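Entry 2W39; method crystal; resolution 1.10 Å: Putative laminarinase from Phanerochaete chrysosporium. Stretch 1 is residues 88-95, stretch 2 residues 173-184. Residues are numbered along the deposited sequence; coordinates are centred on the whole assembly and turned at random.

Stretch 1 (88-95) DVRHMPQG
Stretch 2, residues 173-184: NSYGPSFNANGG

An asparagine can pair with a peptide backbone much as another strand would, and in this putative laminarinase Asn180 does so from a short helix. Its CA-to-CB bond points toward the first stretch, and the side chain (chi1 -71°, m; chi2 -24°) bonds both backbone polar atoms of Met92, N and O: Met92 N donates to Asn180 OD1 (2.8 Å, 165°), while Asn180 ND2 donates to Met92 O (2.8 Å, 155°). Asn180 ND2 also donates to Gln94 OE1 at 2.9 Å and 178°, an almost linear bond reached by Gln94 with chi1 64° (p), chi2 175° (t) and chi3 66°. One amide thus holds two residues of an extended segment, in which Met92 lies at phi/psi -121/159 and Gln94 at -135/161. Asn180 ND2 also lies over one face of the His91 ring.

The two stretches run in opposite senses, with Arg90 CA 4.5 Å from Gly184 CA, His91 CA 5.2 Å from Asn180 CA and Gln94 CA 5.8 Å from Gly176 CA. At one end, a water donates to Arg90 O (2.8 Å) and Asn180 O (2.7 Å). The helix closes there in a Schellman motif, with Gly183 at 79/18 and Gly184 N bonded to Phe179 O at 2.8 Å. Gly184 (79/-135) brings its CA to 3.3 Å from Val89 O; a CB would fall 2.0 Å from that oxygen, so the close approach depends on glycine.

Beneath the polar layer, Met92 folds as chi1 73° (p), chi2 169° (t), chi3 68° (p). Its SD accepts a weak bond from Gly176 N (3.4 Å) and sits over the Tyr175 ring, 3.9 Å from the centroid. Its CE lies over one face of the Phe179 ring (chi1 173°, t; chi2 98°) in a CH-pi contact, 3.6 Å from that centroid and 7° off the normal. Val89 CG1 meets the ring's edge, 3.6 Å from Phe179 CZ.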

# COMPACT_ATOMS: atom_id res chain seq x y z
N ASP A 88 9.23 -3.04 -5.89
CA ASP A 88 9.33 -3.07 -7.36
C ASP A 88 8.05 -3.75 -7.83
O ASP A 88 7.90 -4.97 -7.68
CB ASP A 88 10.59 -3.82 -7.80
CG ASP A 88 10.77 -3.86 -9.30
OD1 ASP A 88 9.88 -3.43 -10.04
OD2 ASP A 88 11.83 -4.36 -9.73
N VAL A 89 7.11 -2.96 -8.33
CA VAL A 89 5.73 -3.41 -8.55
C VAL A 89 5.39 -3.33 -10.04
O VAL A 89 5.39 -2.26 -10.63
CB VAL A 89 4.74 -2.54 -7.76
CG1 VAL A 89 3.32 -3.03 -7.99
CG2 VAL A 89 5.08 -2.53 -6.25
N ARG A 90 5.11 -4.49 -10.63
CA ARG A 90 4.75 -4.57 -12.05
C ARG A 90 3.28 -4.19 -12.28
O ARG A 90 2.94 -3.65 -13.33
CB ARG A 90 5.00 -5.98 -12.60
CG ARG A 90 6.45 -6.43 -12.46
CD ARG A 90 6.68 -7.72 -13.25
NE ARG A 90 8.01 -8.29 -13.05
CZ ARG A 90 8.29 -9.32 -12.25
NH1 ARG A 90 7.35 -9.89 -11.51
NH2 ARG A 90 9.53 -9.77 -12.19
N HIS A 91 2.41 -4.52 -11.32
CA HIS A 91 0.96 -4.38 -11.49
C HIS A 91 0.36 -4.24 -10.10
O HIS A 91 0.80 -4.90 -9.15
CB HIS A 91 0.41 -5.63 -12.17
CG HIS A 91 -0.98 -5.49 -12.72
ND1 HIS A 91 -2.12 -5.73 -11.97
CD2 HIS A 91 -1.41 -5.20 -13.98
CE1 HIS A 91 -3.18 -5.59 -12.75
NE2 HIS A 91 -2.78 -5.27 -13.96
N MET A 92 -0.66 -3.39 -9.97
CA MET A 92 -1.45 -3.31 -8.74
C MET A 92 -2.91 -3.60 -9.07
O MET A 92 -3.33 -3.49 -10.23
CB MET A 92 -1.33 -1.95 -8.06
CG MET A 92 -2.06 -0.81 -8.77
SD MET A 92 -2.17 0.72 -7.80
CE MET A 92 -0.43 1.24 -7.77
N PRO A 93 -3.70 -3.99 -8.07
CA PRO A 93 -5.08 -4.30 -8.41
C PRO A 93 -5.83 -3.13 -9.02
O PRO A 93 -5.69 -1.98 -8.59
CB PRO A 93 -5.70 -4.68 -7.06
CG PRO A 93 -4.52 -5.24 -6.26
CD PRO A 93 -3.36 -4.35 -6.68
N GLN A 94 -6.68 -3.47 -9.97
CA GLN A 94 -7.62 -2.49 -10.54
C GLN A 94 -9.01 -3.11 -10.65
O GLN A 94 -9.17 -4.32 -10.61
CB GLN A 94 -7.13 -1.95 -11.89
CG GLN A 94 -7.05 -3.00 -12.97
CD GLN A 94 -6.68 -2.41 -14.31
OE1 GLN A 94 -5.57 -1.90 -14.50
NE2 GLN A 94 -7.61 -2.47 -15.25
N GLY A 95 -9.99 -2.22 -10.77
CA GLY A 95 -11.39 -2.59 -10.93
C GLY A 95 -12.26 -1.79 -9.98
O GLY A 95 -11.83 -1.36 -8.91
N ASN A 173 0.19 8.11 -13.49
CA ASN A 173 0.77 6.78 -13.57
C ASN A 173 1.34 6.28 -12.24
O ASN A 173 1.91 5.21 -12.18
CB ASN A 173 1.78 6.68 -14.72
CG ASN A 173 3.03 7.52 -14.50
OD1 ASN A 173 3.28 8.04 -13.40
ND2 ASN A 173 3.83 7.66 -15.55
N SER A 174 1.12 7.05 -11.18
CA SER A 174 1.37 6.59 -9.82
C SER A 174 0.38 5.55 -9.34
O SER A 174 0.64 4.89 -8.32
CB SER A 174 1.36 7.77 -8.85
OG SER A 174 0.06 8.38 -8.75
N TYR A 175 -0.75 5.38 -10.03
CA TYR A 175 -1.81 4.55 -9.47
C TYR A 175 -2.72 3.98 -10.55
O TYR A 175 -2.91 4.59 -11.61
CB TYR A 175 -2.66 5.40 -8.48
CG TYR A 175 -3.62 4.57 -7.69
CD1 TYR A 175 -3.17 3.85 -6.57
CD2 TYR A 175 -4.95 4.40 -8.09
CE1 TYR A 175 -4.01 2.98 -5.87
CE2 TYR A 175 -5.80 3.54 -7.39
CZ TYR A 175 -5.32 2.83 -6.30
OH TYR A 175 -6.12 1.97 -5.60
N GLY A 176 -3.30 2.82 -10.26
CA GLY A 176 -4.49 2.38 -10.96
C GLY A 176 -4.22 1.89 -12.37
O GLY A 176 -3.09 1.49 -12.71
N PRO A 177 -5.26 1.90 -13.21
CA PRO A 177 -5.09 1.54 -14.62
C PRO A 177 -3.94 2.28 -15.30
O PRO A 177 -3.25 1.68 -16.14
CB PRO A 177 -6.45 1.93 -15.22
CG PRO A 177 -7.42 1.68 -14.09
CD PRO A 177 -6.67 2.17 -12.86
N SER A 178 -3.72 3.55 -14.97
CA SER A 178 -2.61 4.30 -15.57
C SER A 178 -1.26 3.65 -15.22
O SER A 178 -0.40 3.41 -16.07
CB SER A 178 -2.64 5.73 -15.06
OG SER A 178 -1.57 6.48 -15.59
N PHE A 179 -1.05 3.38 -13.93
CA PHE A 179 0.14 2.68 -13.46
C PHE A 179 0.31 1.34 -14.16
O PHE A 179 1.40 0.99 -14.63
CB PHE A 179 -0.04 2.52 -11.95
CG PHE A 179 1.01 1.69 -11.23
CD1 PHE A 179 2.08 2.29 -10.57
CD2 PHE A 179 0.83 0.31 -11.10
CE1 PHE A 179 2.97 1.53 -9.82
CE2 PHE A 179 1.73 -0.46 -10.33
CZ PHE A 179 2.79 0.15 -9.70
N ASN A 180 -0.78 0.57 -14.24
CA ASN A 180 -0.69 -0.75 -14.83
C ASN A 180 -0.33 -0.72 -16.31
O ASN A 180 0.48 -1.52 -16.79
CB ASN A 180 -1.98 -1.52 -14.58
CG ASN A 180 -2.14 -1.92 -13.13
OD1 ASN A 180 -1.14 -2.03 -12.40
ND2 ASN A 180 -3.38 -2.13 -12.69
N ALA A 181 -0.94 0.22 -17.04
CA ALA A 181 -0.64 0.37 -18.47
C ALA A 181 0.82 0.71 -18.72
O ALA A 181 1.38 0.37 -19.78
CB ALA A 181 -1.54 1.45 -19.05
N ASN A 182 1.43 1.39 -17.77
CA ASN A 182 2.81 1.82 -17.84
C ASN A 182 3.80 0.77 -17.32
O ASN A 182 5.00 1.04 -17.27
CB ASN A 182 2.97 3.14 -17.08
CG ASN A 182 4.17 3.94 -17.53
OD1 ASN A 182 4.42 4.09 -18.74
ND2 ASN A 182 4.93 4.46 -16.57
N GLY A 183 3.32 -0.40 -16.90
CA GLY A 183 4.20 -1.42 -16.33
C GLY A 183 4.60 -1.18 -14.89
O GLY A 183 5.59 -1.74 -14.42
N GLY A 184 3.86 -0.33 -14.19
CA GLY A 184 4.06 -0.13 -12.76
C GLY A 184 5.23 0.78 -12.49
O GLY A 184 5.39 1.83 -13.14
O HOH W 1 1.21 -3.81 -15.51